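Local coordinates for multidrug resistance protein (Vibrio cholerae, PDB 1YC9), which probably acts as the outer-membrane exit channel of a multidrug efflux system, working as a trimer that lets toxic compounds leave the cell, at residues Q109-W115 / Y284-S290; V175-E179 / S191-K196; A279-F283 / L327-L331. The protein carries 1 engineered substitution. One frame throughout, in Å; residues are numbered along the deposited sequence.

Strand 98-111 brings the chain to the first half of contact 1, and helix 117-183 then carries it away along the periplasmic helical barrel. At the far end contact 2 closes a short turn into helix 189-223, wholly within the long span of contact 1, with the two centres about 94 Å apart. The chain returns through helix 260-281, which opens contact 3; residues 284-290 then close contact 1, and the hairpin of strands 286-298 and 309-322 leads to 327-331, which closes contact 3. Contacts 1 and 3 therefore cross. They touch where Trp115 CB lies 4.2 Å from Ala281 CB, at the join of beta barrel and helices.

Contact 1 (Q109-W115 / Y284-S290); sequences QYDFDFW and YPDVTLS
Two central strands of an antiparallel sheet meet here; in this outer membrane factor family each of three subunits contributes four strands to one transmembrane beta barrel. The axes of the short strands 109-111 and 286-290 approach to 4.6 Å, their directions at 158°, with Tyr110 opposite Leu289 as a hydrogen-bonded pair and Gln109-Ser290 and Asp111-Thr288 as non-hydrogen-bonded pairs. Tyr110 N donates to Leu289 O (2.8 Å), and Leu289 N returns to Tyr110 O (2.6 Å). Past the last pair, Phe112 N still reaches Val287 O (2.9 Å). The chain then turns through Asp113 in a left-handed conformation (63°/43°), and water 1 bridges the widening gap, accepting from Phe114 N (3.2 Å) and Val287 N (3.0 Å). The far edge of 286-290 is satisfied by backbone bonds to strand 309-322.

Tyr110 and Leu289 share one face, and the Phe112 ring (chi1 m) adds CD1 at 3.5 Å from Val287 CG1, an apolar surface consistent with facing lipid. The other face is polar: Ser290 OG bonds weakly to Gln109 OE1 (3.3 Å). On that side Asp111 OD1 lies 3.0 Å from Asp286 OD2, two acceptors of like charge; Lys117, in a salt bridge with Asp286 OD1, brings a compensating positive charge, and Asn118 hydrogen-bonds Asp111 OD2. Asp113 accepts from the backbone N of Asn118 and Arg119, tying the turn to helix 117-183.

Trp115 suits the barrel's end because its ring is apolar yet carries one donor. Tyr284 CB sits over its five-membered ring, 3.5 Å from the centroid, while Trp115 NE1 donates to Pro285 O at 2.8 Å.

Contact 2 (V175-E179 / S191-K196); sequences VELLE and SVSQAK
Helices 117-183 and 189-223 pack here as an antiparallel helical hairpin, close to the turn that joins them at the end of the helical barrel remote from the membrane strands. The segments are regular alpha helix, their axes 9.2 Å apart at 168°, with CA atoms in register at Leu178-Val192 (5.8 Å) and Val175-Ala195 (5.5 Å).

Ser191 is small enough to admit Leu178, whose CD2 lies 3.6 Å from Ser191 O; its hydroxyl is bonded to Glu187. Val192 (chi1 t) fills the space one residue on: CG2 is 3.6 Å from Leu178 O, and CG1 is 3.8 Å from Glu179 CG. Ser193 and Gln194 turn to a second subunit, packing on its Gln382 and Ala404 respectively. Ala195 returns to the interface, where its short side chain allows the close approach: CB is 3.9 Å from both Val175 CG2 and Leu178 CD2, and Tyr398 of helix 398-433 packs on it too. Lys196 (chi1 m, chi2 and chi3 t, chi4 m) stretches back along the flank, so that NZ forms a salt bridge with Glu179 OE2 at 3.1 Å.

Small and branched apolar groups thus set a close helix spacing, and the Glu179-Lys196 salt bridge at the partly exposed edge adds an attraction that would favour this antiparallel register.

Contact 3 (A279-F283 / L327-L331); sequences AQAQF and LEGQL
The backbones of 279-283 and 327-331 run in opposite senses: the CA atoms of Ala279 and Leu331 are 5.0 Å apart, those of Phe283 and Leu327 6.8 Å, so the segments diverge toward Phe283. Residues 327-331 are regular alpha helix, with Leu331 N bonded to Leu327 O at 3.1 Å. In the other segment Phe283 N bonds to Gln280 O (3.2 Å), three residues back. Water 2 fills the gap between the backbones, 2.8 Å from Ala279 O and 2.7 Å from Leu327 O.

Alanine fits the narrow end, where a larger side chain would have little room: Ala279 CB is 3.7 Å from both Leu331 CA and Leu331 CD1. Gln280 adds its aliphatic CG, 3.8 Å from Leu331 CD1. At the wider end Phe283 (chi1 m) swings its ring back across the gap. Leu327 CB lies over one ring face, 3.8 Å from the centroid in a CH-pi contact, and Leu331 CD2 is 4.1 Å from Phe283 CE1. The end of Leu327 (m, t) also meets the backbone of 279-283, its CD1 3.6 Å from Gln282 O.

The contact thus brackets the barrel hairpin, joining the end of helix 260-281, just before strand 286-298, to the start of helix 326-391, just after strand 309-322. Lys117 of helix 117-183 packs on Gln282, while Arg64 and Gln65 of a third subunit pack on Glu328 and Gln330 respectively.

Contact 1 (Q109-W115 / Y284-S290)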
ATOM      1  N   GLN A 109     -20.144   4.544 -39.888  1.00 16.29           N
ATOM      2  CA  GLN A 109     -18.839   3.871 -39.912  1.00 18.63           C
ATOM      3  C   GLN A 109     -18.935   2.488 -39.278  1.00 18.20           C
ATOM      4  O   GLN A 109     -19.623   2.304 -38.289  1.00 17.73           O
ATOM      5  CB  GLN A 109     -17.807   4.720 -39.210  1.00 20.71           C
ATOM      6  CG  GLN A 109     -16.394   4.207 -39.300  1.00 28.78           C
ATOM      7  CD  GLN A 109     -15.442   5.401 -39.262  1.00 38.84           C
ATOM      8  OE1 GLN A 109     -14.936   5.833 -40.305  1.00 45.16           O
ATOM      9  NE2 GLN A 109     -15.315   6.006 -38.097  1.00 43.16           N
ATOM     10  N   TYR A 110     -18.238   1.508 -39.872  1.00 18.01           N
ATOM     11  CA  TYR A 110     -18.206   0.115 -39.395  1.00 17.38           C
ATOM     12  C   TYR A 110     -16.778  -0.432 -39.695  1.00 17.57           C
ATOM     13  O   TYR A 110     -16.225  -0.260 -40.792  1.00 18.00           O
ATOM     14  CB  TYR A 110     -19.293  -0.776 -40.075  1.00 15.84           C
ATOM     15  CG  TYR A 110     -19.175  -2.193 -39.623  1.00 14.31           C
ATOM     16  CD1 TYR A 110     -19.346  -2.518 -38.294  1.00 15.62           C
ATOM     17  CD2 TYR A 110     -18.767  -3.220 -40.508  1.00 15.78           C
ATOM     18  CE1 TYR A 110     -19.249  -3.789 -37.852  1.00 13.11           C
ATOM     19  CE2 TYR A 110     -18.631  -4.502 -40.073  1.00 15.63           C
ATOM     20  CZ  TYR A 110     -18.837  -4.804 -38.801  1.00 15.66           C
ATOM     21  OH  TYR A 110     -18.631  -6.051 -38.331  1.00 20.38           O
ATOM     22  N   ASP A 111     -16.187  -1.008 -38.681  1.00 17.64           N
ATOM     23  CA  ASP A 111     -14.917  -1.698 -38.767  1.00 19.22           C
ATOM     24  C   ASP A 111     -15.171  -3.179 -39.051  1.00 19.73           C
ATOM     25  O   ASP A 111     -15.750  -3.881 -38.200  1.00 19.08           O
ATOM     26  CB  ASP A 111     -14.239  -1.490 -37.411  1.00 21.38           C
ATOM     27  CG  ASP A 111     -12.761  -1.713 -37.424  1.00 27.26           C
ATOM     28  OD1 ASP A 111     -12.240  -2.128 -38.462  1.00 36.96           O
ATOM     29  OD2 ASP A 111     -12.049  -1.538 -36.392  1.00 28.40           O
ATOM     30  N   PHE A 112     -14.667  -3.698 -40.169  1.00 20.78           N
ATOM     31  CA  PHE A 112     -14.921  -5.134 -40.494  1.00 23.11           C
ATOM     32  C   PHE A 112     -14.426  -6.281 -39.620  1.00 24.41           C
ATOM     33  O   PHE A 112     -15.072  -7.388 -39.605  1.00 28.24           O
ATOM     34  CB  PHE A 112     -14.513  -5.461 -41.907  1.00 23.46           C
ATOM     35  CG  PHE A 112     -15.495  -5.036 -42.916  1.00 23.34           C
ATOM     36  CD1 PHE A 112     -15.247  -3.920 -43.707  1.00 23.48           C
ATOM     37  CD2 PHE A 112     -16.685  -5.745 -43.108  1.00 24.36           C
ATOM     38  CE1 PHE A 112     -16.126  -3.555 -44.711  1.00 27.54           C
ATOM     39  CE2 PHE A 112     -17.601  -5.340 -44.040  1.00 21.95           C
ATOM     40  CZ  PHE A 112     -17.324  -4.260 -44.868  1.00 28.15           C
ATOM     41  N   ASP A 113     -13.317  -6.083 -38.967  1.00 23.35           N
ATOM     42  CA  ASP A 113     -12.706  -7.078 -38.038  1.00 22.90           C
ATOM     43  C   ASP A 113     -12.263  -8.400 -38.649  1.00 20.36           C
ATOM     44  O   ASP A 113     -12.419  -9.428 -38.039  1.00 19.15           O
ATOM     45  CB  ASP A 113     -13.589  -7.343 -36.804  1.00 21.77           C
ATOM     46  CG  ASP A 113     -12.759  -7.712 -35.586  1.00 23.08           C
ATOM     47  OD1 ASP A 113     -11.563  -7.324 -35.562  1.00 21.75           O
ATOM     48  OD2 ASP A 113     -13.210  -8.357 -34.635  1.00 20.61           O
ATOM     49  N   PHE A 114     -11.622  -8.358 -39.805  1.00 21.50           N
ATOM     50  CA  PHE A 114     -11.175  -9.616 -40.466  1.00 22.18           C
ATOM     51  C   PHE A 114     -10.205 -10.487 -39.710  1.00 23.24           C
ATOM     52  O   PHE A 114     -10.149 -11.717 -39.912  1.00 23.76           O
ATOM     53  CB  PHE A 114     -10.570  -9.285 -41.817  1.00 23.43           C
ATOM     54  CG  PHE A 114     -11.597  -9.022 -42.839  1.00 27.99           C
ATOM     55  CD1 PHE A 114     -11.784  -7.771 -43.352  1.00 31.99           C
ATOM     56  CD2 PHE A 114     -12.450 -10.045 -43.240  1.00 38.20           C
ATOM     57  CE1 PHE A 114     -12.780  -7.530 -44.314  1.00 35.37           C
ATOM     58  CE2 PHE A 114     -13.457  -9.798 -44.180  1.00 39.37           C
ATOM     59  CZ  PHE A 114     -13.603  -8.524 -44.707  1.00 37.22           C
ATOM     60  N   TRP A 115      -9.406  -9.878 -38.838  1.00 22.63           N
ATOM     61  CA  TRP A 115      -8.444 -10.643 -38.062  1.00 21.74           C
ATOM     62  C   TRP A 115      -8.844 -10.895 -36.619  1.00 22.47           C
ATOM     63  O   TRP A 115      -8.083 -11.475 -35.834  1.00 22.55           O
ATOM     64  CB  TRP A 115      -7.067  -9.957 -38.146  1.00 22.15           C
ATOM     65  CG  TRP A 115      -6.859  -9.501 -39.452  1.00 24.92           C
ATOM     66  CD1 TRP A 115      -7.038  -8.224 -39.913  1.00 29.47           C
ATOM     67  CD2 TRP A 115      -6.514 -10.290 -40.581  1.00 29.79           C
ATOM     68  NE1 TRP A 115      -6.847  -8.190 -41.269  1.00 29.71           N
ATOM     69  CE2 TRP A 115      -6.497  -9.444 -41.692  1.00 28.77           C
ATOM     70  CE3 TRP A 115      -6.182 -11.629 -40.755  1.00 35.51           C
ATOM     71  CZ2 TRP A 115      -6.169  -9.886 -42.957  1.00 34.50           C
ATOM     72  CZ3 TRP A 115      -5.867 -12.071 -42.009  1.00 38.07           C
ATOM     73  CH2 TRP A 115      -5.840 -11.204 -43.092  1.00 36.09           C
ATOM     74  N   TYR A 284      -1.779  -6.496 -39.252  1.00 19.92           N
ATOM     75  CA  TYR A 284      -2.577  -6.889 -40.383  1.00 19.91           C
ATOM     76  C   TYR A 284      -3.445  -5.740 -40.900  1.00 20.49           C
ATOM     77  O   TYR A 284      -3.608  -4.737 -40.200  1.00 18.48           O
ATOM     78  CB  TYR A 284      -3.450  -8.092 -39.998  1.00 19.91           C
ATOM     79  CG  TYR A 284      -2.615  -9.331 -39.822  1.00 24.33           C
ATOM     80  CD1 TYR A 284      -1.860  -9.515 -38.683  1.00 27.68           C
ATOM     81  CD2 TYR A 284      -2.590 -10.339 -40.825  1.00 29.74           C
ATOM     82  CE1 TYR A 284      -1.079 -10.649 -38.514  1.00 32.67           C
ATOM     83  CE2 TYR A 284      -1.800 -11.476 -40.670  1.00 32.25           C
ATOM     84  CZ  TYR A 284      -1.061 -11.628 -39.497  1.00 34.62           C
ATOM     85  OH  TYR A 284      -0.253 -12.730 -39.280  1.00 42.12           O
ATOM     86  N   PRO A 285      -3.898  -5.860 -42.140  1.00 21.40           N
ATOM     87  CA  PRO A 285      -4.677  -4.785 -42.739  1.00 22.52           C
ATOM     88  C   PRO A 285      -5.957  -4.509 -41.957  1.00 24.55           C
ATOM     89  O   PRO A 285      -6.596  -5.429 -41.505  1.00 26.64           O
ATOM     90  CB  PRO A 285      -4.961  -5.273 -44.144  1.00 22.95           C
ATOM     91  CG  PRO A 285      -4.066  -6.483 -44.430  1.00 23.17           C
ATOM     92  CD  PRO A 285      -3.629  -6.970 -43.095  1.00 20.43           C
ATOM     93  N   ASP A 286      -6.257  -3.255 -41.728  1.00 23.60           N
ATOM     94  CA  ASP A 286      -7.534  -2.877 -41.155  1.00 23.53           C
ATOM     95  C   ASP A 286      -8.534  -2.465 -42.230  1.00 21.00           C
ATOM     96  O   ASP A 286      -8.273  -1.558 -42.998  1.00 18.54           O
ATOM     97  CB  ASP A 286      -7.268  -1.722 -40.229  1.00 26.02           C
ATOM     98  CG  ASP A 286      -8.233  -1.683 -39.137  1.00 30.39           C
ATOM     99  OD1 ASP A 286      -7.830  -1.498 -37.944  1.00 31.65           O
ATOM    100  OD2 ASP A 286      -9.445  -1.895 -39.433  1.00 34.68           O
ATOM    101  N   VAL A 287      -9.720  -3.129 -42.285  1.00 20.02           N
ATOM    102  CA  VAL A 287     -10.675  -2.877 -43.335  1.00 19.92           C
ATOM    103  C   VAL A 287     -11.933  -2.255 -42.674  1.00 20.26           C
ATOM    104  O   VAL A 287     -12.416  -2.780 -41.669  1.00 17.84           O
ATOM    105  CB  VAL A 287     -11.085  -4.122 -44.114  1.00 21.82           C
ATOM    106  CG1 VAL A 287     -12.061  -3.739 -45.247  1.00 24.04           C
ATOM    107  CG2 VAL A 287      -9.868  -4.827 -44.685  1.00 24.97           C
ATOM    108  N   THR A 288     -12.344  -1.105 -43.189  1.00 19.00           N
ATOM    109  CA  THR A 288     -13.430  -0.326 -42.586  1.00 19.86           C
ATOM    110  C   THR A 288     -14.440  -0.076 -43.690  1.00 19.98           C
ATOM    111  O   THR A 288     -14.196  -0.382 -44.886  1.00 22.85           O
ATOM    112  CB  THR A 288     -12.908   0.964 -41.961  1.00 21.22           C
ATOM    113  OG1 THR A 288     -12.093   1.605 -42.940  1.00 26.31           O
ATOM    114  CG2 THR A 288     -11.973   0.687 -40.786  1.00 19.52           C
ATOM    115  N   LEU A 289     -15.644   0.313 -43.296  1.00 18.44           N
ATOM    116  CA  LEU A 289     -16.657   0.687 -44.221  1.00 17.42           C
ATOM    117  C   LEU A 289     -17.216   2.028 -43.711  1.00 17.35           C
ATOM    118  O   LEU A 289     -17.423   2.202 -42.485  1.00 17.94           O
ATOM    119  CB  LEU A 289     -17.761  -0.346 -44.224  1.00 18.44           C
ATOM    120  CG  LEU A 289     -18.924  -0.143 -45.173  1.00 19.40           C
ATOM    121  CD1 LEU A 289     -18.618  -0.368 -46.620  1.00 17.06           C
ATOM    122  CD2 LEU A 289     -19.974  -1.226 -44.740  1.00 21.35           C
ATOM    123  N   SER A 290     -17.378   2.968 -44.633  1.00 16.22           N
ATOM    124  CA  SER A 290     -17.935   4.292 -44.314  1.00 17.21           C
ATOM    125  C   SER A 290     -19.006   4.607 -45.316  1.00 14.85           C
ATOM    126  O   SER A 290     -18.984   4.165 -46.467  1.00 15.69           O
ATOM    127  CB  SER A 290     -16.834   5.416 -44.435  1.00 17.09           C
ATOM    128  OG  SER A 290     -15.935   5.188 -43.379  1.00 26.09           O
TER
HETATM  129  O   HOH W   1     -10.394  -5.538 -40.541  1.00 14.51           O

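Contact 2 (V175-E179 / S191-K196)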
ATOM      1  N   VAL A 175      -5.084  -9.022  50.171  1.00 36.56           N
ATOM      2  CA  VAL A 175      -4.692  -7.808  50.887  1.00 36.85           C
ATOM      3  C   VAL A 175      -5.368  -7.798  52.255  1.00 37.75           C
ATOM      4  O   VAL A 175      -4.706  -7.594  53.258  1.00 37.33           O
ATOM      5  CB  VAL A 175      -5.075  -6.545  50.114  1.00 36.05           C
ATOM      6  CG1 VAL A 175      -5.103  -5.290  51.041  1.00 34.48           C
ATOM      7  CG2 VAL A 175      -4.120  -6.356  48.943  1.00 34.44           C
ATOM      8  N   GLU A 176      -6.678  -7.992  52.264  1.00 38.59           N
ATOM      9  CA  GLU A 176      -7.444  -7.798  53.475  1.00 40.86           C
ATOM     10  C   GLU A 176      -7.231  -8.888  54.522  1.00 40.66           C
ATOM     11  O   GLU A 176      -7.313  -8.610  55.726  1.00 41.11           O
ATOM     12  CB  GLU A 176      -8.913  -7.545  53.148  1.00 41.76           C
ATOM     13  CG  GLU A 176      -9.826  -8.718  53.048  1.00 45.91           C
ATOM     14  CD  GLU A 176     -11.228  -8.250  52.688  1.00 52.00           C
ATOM     15  OE1 GLU A 176     -12.115  -8.280  53.581  1.00 52.43           O
ATOM     16  OE2 GLU A 176     -11.423  -7.824  51.515  1.00 54.94           O
ATOM     17  N   LEU A 177      -6.884 -10.095  54.075  1.00 40.45           N
ATOM     18  CA  LEU A 177      -6.379 -11.119  54.980  1.00 40.17           C
ATOM     19  C   LEU A 177      -5.029 -10.716  55.564  1.00 39.68           C
ATOM     20  O   LEU A 177      -4.812 -10.837  56.775  1.00 39.31           O
ATOM     21  CB  LEU A 177      -6.246 -12.475  54.286  1.00 40.34           C
ATOM     22  CG  LEU A 177      -5.686 -13.583  55.200  1.00 41.70           C
ATOM     23  CD1 LEU A 177      -6.621 -13.898  56.340  1.00 42.38           C
ATOM     24  CD2 LEU A 177      -5.384 -14.831  54.390  1.00 42.20           C
ATOM     25  N   LEU A 178      -4.105 -10.272  54.711  1.00 38.51           N
ATOM     26  CA  LEU A 178      -2.754  -9.947  55.152  1.00 38.16           C
ATOM     27  C   LEU A 178      -2.761  -8.735  56.069  1.00 36.92           C
ATOM     28  O   LEU A 178      -1.933  -8.643  56.943  1.00 35.61           O
ATOM     29  CB  LEU A 178      -1.808  -9.679  53.980  1.00 37.62           C
ATOM     30  CG  LEU A 178      -0.959 -10.854  53.486  1.00 39.55           C
ATOM     31  CD1 LEU A 178      -1.838 -12.047  53.096  1.00 40.10           C
ATOM     32  CD2 LEU A 178      -0.082 -10.420  52.317  1.00 40.22           C
ATOM     33  N   GLU A 179      -3.713  -7.843  55.863  1.00 37.07           N
ATOM     34  CA  GLU A 179      -3.840  -6.656  56.686  1.00 37.35           C
ATOM     35  C   GLU A 179      -4.367  -7.015  58.081  1.00 38.32           C
ATOM     36  O   GLU A 179      -3.897  -6.447  59.077  1.00 37.35           O
ATOM     37  CB  GLU A 179      -4.760  -5.647  56.031  1.00 38.67           C
ATOM     38  CG  GLU A 179      -4.047  -4.766  55.016  1.00 39.47           C
ATOM     39  CD  GLU A 179      -4.888  -3.577  54.589  1.00 45.58           C
ATOM     40  OE1 GLU A 179      -6.063  -3.795  54.218  1.00 46.76           O
ATOM     41  OE2 GLU A 179      -4.383  -2.426  54.654  1.00 48.10           O
ATOM     42  N   SER A 191       4.937  -7.651  53.243  1.00 33.45           N
ATOM     43  CA  SER A 191       3.982  -8.531  52.614  1.00 33.23           C
ATOM     44  C   SER A 191       2.733  -7.798  52.246  1.00 32.23           C
ATOM     45  O   SER A 191       2.228  -7.949  51.144  1.00 30.91           O
ATOM     46  CB  SER A 191       3.633  -9.706  53.527  1.00 33.67           C
ATOM     47  OG  SER A 191       4.795 -10.478  53.728  1.00 36.53           O
ATOM     48  N   VAL A 192       2.257  -6.974  53.164  1.00 29.72           N
ATOM     49  CA  VAL A 192       1.055  -6.207  52.967  1.00 29.18           C
ATOM     50  C   VAL A 192       1.276  -5.254  51.776  1.00 28.13           C
ATOM     51  O   VAL A 192       0.419  -5.151  50.907  1.00 27.53           O
ATOM     52  CB  VAL A 192       0.706  -5.389  54.246  1.00 28.89           C
ATOM     53  CG1 VAL A 192      -0.432  -4.390  53.987  1.00 28.12           C
ATOM     54  CG2 VAL A 192       0.356  -6.341  55.412  1.00 30.66           C
ATOM     55  N   SER A 193       2.436  -4.621  51.729  1.00 27.64           N
ATOM     56  CA  SER A 193       2.703  -3.609  50.719  1.00 28.79           C
ATOM     57  C   SER A 193       2.810  -4.290  49.333  1.00 28.89           C
ATOM     58  O   SER A 193       2.309  -3.776  48.352  1.00 28.50           O
ATOM     59  CB  SER A 193       3.970  -2.835  51.025  1.00 28.42           C
ATOM     60  OG  SER A 193       3.824  -2.086  52.233  1.00 30.63           O
ATOM     61  N   GLN A 194       3.421  -5.456  49.308  1.00 29.30           N
ATOM     62  CA  GLN A 194       3.587  -6.225  48.082  1.00 29.23           C
ATOM     63  C   GLN A 194       2.243  -6.626  47.544  1.00 29.18           C
ATOM     64  O   GLN A 194       1.997  -6.477  46.332  1.00 29.35           O
ATOM     65  CB  GLN A 194       4.463  -7.437  48.330  1.00 29.51           C
ATOM     66  CG  GLN A 194       5.002  -8.080  47.048  1.00 31.10           C
ATOM     67  CD  GLN A 194       5.997  -7.215  46.344  1.00 32.91           C
ATOM     68  OE1 GLN A 194       7.140  -7.197  46.710  1.00 36.04           O
ATOM     69  NE2 GLN A 194       5.547  -6.471  45.330  1.00 37.20           N
ATOM     70  N   ALA A 195       1.360  -7.055  48.427  1.00 28.07           N
ATOM     71  CA  ALA A 195       0.041  -7.514  48.054  1.00 27.43           C
ATOM     72  C   ALA A 195      -0.797  -6.394  47.518  1.00 26.80           C
ATOM     73  O   ALA A 195      -1.608  -6.582  46.590  1.00 25.14           O
ATOM     74  CB  ALA A 195      -0.648  -8.193  49.211  1.00 28.03           C
ATOM     75  N   LYS A 196      -0.636  -5.213  48.115  1.00 26.01           N
ATOM     76  CA  LYS A 196      -1.325  -4.040  47.622  1.00 25.63           C
ATOM     77  C   LYS A 196      -0.774  -3.618  46.241  1.00 24.69           C
ATOM     78  O   LYS A 196      -1.541  -3.204  45.397  1.00 24.58           O
ATOM     79  CB  LYS A 196      -1.226  -2.908  48.637  1.00 25.56           C
ATOM     80  CG  LYS A 196      -2.021  -3.192  49.876  1.00 29.66           C
ATOM     81  CD  LYS A 196      -1.758  -2.102  50.955  1.00 33.95           C
ATOM     82  CE  LYS A 196      -2.772  -2.213  52.071  1.00 37.59           C
ATOM     83  NZ  LYS A 196      -4.069  -1.639  51.657  1.00 41.33           N
TER

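Contact 3 (A279-F283 / L327-L331)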
ATOM      1  N   ALA A 279      -2.495  -7.055 -30.274  1.00 18.19           N
ATOM      2  CA  ALA A 279      -1.217  -6.455 -30.701  1.00 17.79           C
ATOM      3  C   ALA A 279      -0.686  -7.144 -31.959  1.00 18.33           C
ATOM      4  O   ALA A 279      -0.137  -6.510 -32.879  1.00 17.22           O
ATOM      5  CB  ALA A 279      -0.159  -6.520 -29.592  1.00 17.99           C
ATOM      6  N   GLN A 280      -0.845  -8.448 -32.002  1.00 18.12           N
ATOM      7  CA  GLN A 280      -0.518  -9.187 -33.209  1.00 20.37           C
ATOM      8  C   GLN A 280      -1.361  -8.757 -34.420  1.00 19.99           C
ATOM      9  O   GLN A 280      -0.829  -8.596 -35.517  1.00 19.95           O
ATOM     10  CB  GLN A 280      -0.674 -10.702 -32.986  1.00 20.42           C
ATOM     11  CG  GLN A 280       0.416 -11.333 -32.100  1.00 25.09           C
ATOM     12  CD  GLN A 280       0.090 -12.796 -31.678  1.00 31.81           C
ATOM     13  OE1 GLN A 280      -1.043 -13.265 -31.845  1.00 35.70           O
ATOM     14  NE2 GLN A 280       1.060 -13.458 -31.066  1.00 34.35           N
ATOM     15  N   ALA A 281      -2.676  -8.550 -34.204  1.00 19.54           N
ATOM     16  CA  ALA A 281      -3.576  -8.222 -35.275  1.00 19.36           C
ATOM     17  C   ALA A 281      -3.363  -6.824 -35.836  1.00 18.71           C
ATOM     18  O   ALA A 281      -3.749  -6.548 -36.960  1.00 18.39           O
ATOM     19  CB  ALA A 281      -5.012  -8.381 -34.804  1.00 18.99           C
ATOM     20  N   GLN A 282      -2.712  -5.969 -35.067  1.00 19.79           N
ATOM     21  CA  GLN A 282      -2.381  -4.626 -35.519  0.50 20.42           C
ATOM     22  C   GLN A 282      -1.377  -4.588 -36.667  1.00 20.26           C
ATOM     23  O   GLN A 282      -1.275  -3.599 -37.364  1.00 21.38           O
ATOM     24  CB  GLN A 282      -1.892  -3.765 -34.338  0.50 20.35           C
ATOM     25  CG  GLN A 282      -3.028  -3.325 -33.440  0.50 21.62           C
ATOM     26  CD  GLN A 282      -2.561  -2.560 -32.222  0.50 25.09           C
ATOM     27  OE1 GLN A 282      -1.362  -2.630 -31.820  0.50 29.15           O
ATOM     28  NE2 GLN A 282      -3.477  -1.825 -31.627  0.50 19.66           N
ATOM     29  N   PHE A 283      -0.647  -5.676 -36.868  1.00 20.80           N
ATOM     30  CA  PHE A 283       0.215  -5.796 -38.026  1.00 20.73           C
ATOM     31  C   PHE A 283      -0.520  -6.067 -39.345  1.00 21.58           C
ATOM     32  O   PHE A 283       0.034  -5.838 -40.424  1.00 22.64           O
ATOM     33  CB  PHE A 283       1.246  -6.886 -37.785  1.00 21.21           C
ATOM     34  CG  PHE A 283       2.332  -6.515 -36.772  1.00 22.71           C
ATOM     35  CD1 PHE A 283       2.163  -6.782 -35.439  1.00 26.14           C
ATOM     36  CD2 PHE A 283       3.534  -5.908 -37.195  1.00 29.47           C
ATOM     37  CE1 PHE A 283       3.141  -6.468 -34.507  1.00 23.84           C
ATOM     38  CE2 PHE A 283       4.515  -5.612 -36.287  1.00 29.45           C
ATOM     39  CZ  PHE A 283       4.328  -5.904 -34.937  1.00 26.89           C
ATOM     40  N   LEU A 327       4.432  -0.726 -33.562  1.00 20.07           N
ATOM     41  CA  LEU A 327       3.666  -2.022 -33.523  1.00 19.16           C
ATOM     42  C   LEU A 327       4.443  -3.075 -32.762  1.00 19.57           C
ATOM     43  O   LEU A 327       3.893  -3.910 -32.021  1.00 16.60           O
ATOM     44  CB  LEU A 327       3.333  -2.518 -34.902  1.00 19.77           C
ATOM     45  CG  LEU A 327       2.366  -1.605 -35.655  1.00 23.85           C
ATOM     46  CD1 LEU A 327       2.061  -2.217 -36.976  1.00 26.40           C
ATOM     47  CD2 LEU A 327       1.116  -1.192 -34.840  1.00 29.04           C
ATOM     48  N   GLU A 328       5.768  -3.059 -32.965  1.00 16.40           N
ATOM     49  CA  GLU A 328       6.631  -4.073 -32.413  1.00 16.84           C
ATOM     50  C   GLU A 328       6.713  -3.920 -30.895  1.00 16.65           C
ATOM     51  O   GLU A 328       6.607  -4.888 -30.166  1.00 15.15           O
ATOM     52  CB  GLU A 328       8.058  -3.977 -33.031  1.00 16.09           C
ATOM     53  CG  GLU A 328       8.090  -4.217 -34.507  1.00 18.68           C
ATOM     54  CD  GLU A 328       7.826  -2.997 -35.366  1.00 15.53           C
ATOM     55  OE1 GLU A 328       7.429  -1.880 -34.873  1.00 15.88           O
ATOM     56  OE2 GLU A 328       7.943  -3.115 -36.562  1.00 16.36           O
ATOM     57  N   GLY A 329       6.968  -2.688 -30.447  1.00 16.84           N
ATOM     58  CA  GLY A 329       7.033  -2.366 -29.054  1.00 16.81           C
ATOM     59  C   GLY A 329       5.682  -2.651 -28.349  1.00 17.95           C
ATOM     60  O   GLY A 329       5.701  -3.045 -27.190  1.00 17.18           O
ATOM     61  N   GLN A 330       4.567  -2.379 -29.023  1.00 16.44           N
ATOM     62  CA  GLN A 330       3.247  -2.610 -28.449  1.00 18.58           C
ATOM     63  C   GLN A 330       3.029  -4.094 -28.209  1.00 18.80           C
ATOM     64  O   GLN A 330       2.510  -4.481 -27.156  1.00 18.83           O
ATOM     65  CB  GLN A 330       2.164  -2.052 -29.398  1.00 18.99           C
ATOM     66  CG  GLN A 330       1.882  -0.595 -29.135  1.00 23.81           C
ATOM     67  CD  GLN A 330       0.754   0.003 -29.990  1.00 28.54           C
ATOM     68  OE1 GLN A 330      -0.327  -0.538 -30.019  1.00 37.61           O
ATOM     69  NE2 GLN A 330       1.002   1.125 -30.615  1.00 29.01           N
ATOM     70  N   LEU A 331       3.517  -4.900 -29.152  1.00 17.08           N
ATOM     71  CA  LEU A 331       3.460  -6.359 -29.011  1.00 16.89           C
ATOM     72  C   LEU A 331       4.347  -6.811 -27.854  1.00 16.51           C
ATOM     73  O   LEU A 331       3.906  -7.560 -27.009  1.00 16.55           O
ATOM     74  CB  LEU A 331       3.837  -7.048 -30.318  1.00 17.64           C
ATOM     75  CG  LEU A 331       3.858  -8.564 -30.288  1.00 15.42           C
ATOM     76  CD1 LEU A 331       2.489  -9.164 -29.820  1.00 19.59           C
ATOM     77  CD2 LEU A 331       4.229  -9.123 -31.624  1.00 21.05           C
TER
HETATM   78  O   HOH W   2       1.180  -4.197 -32.181  1.00 17.46           O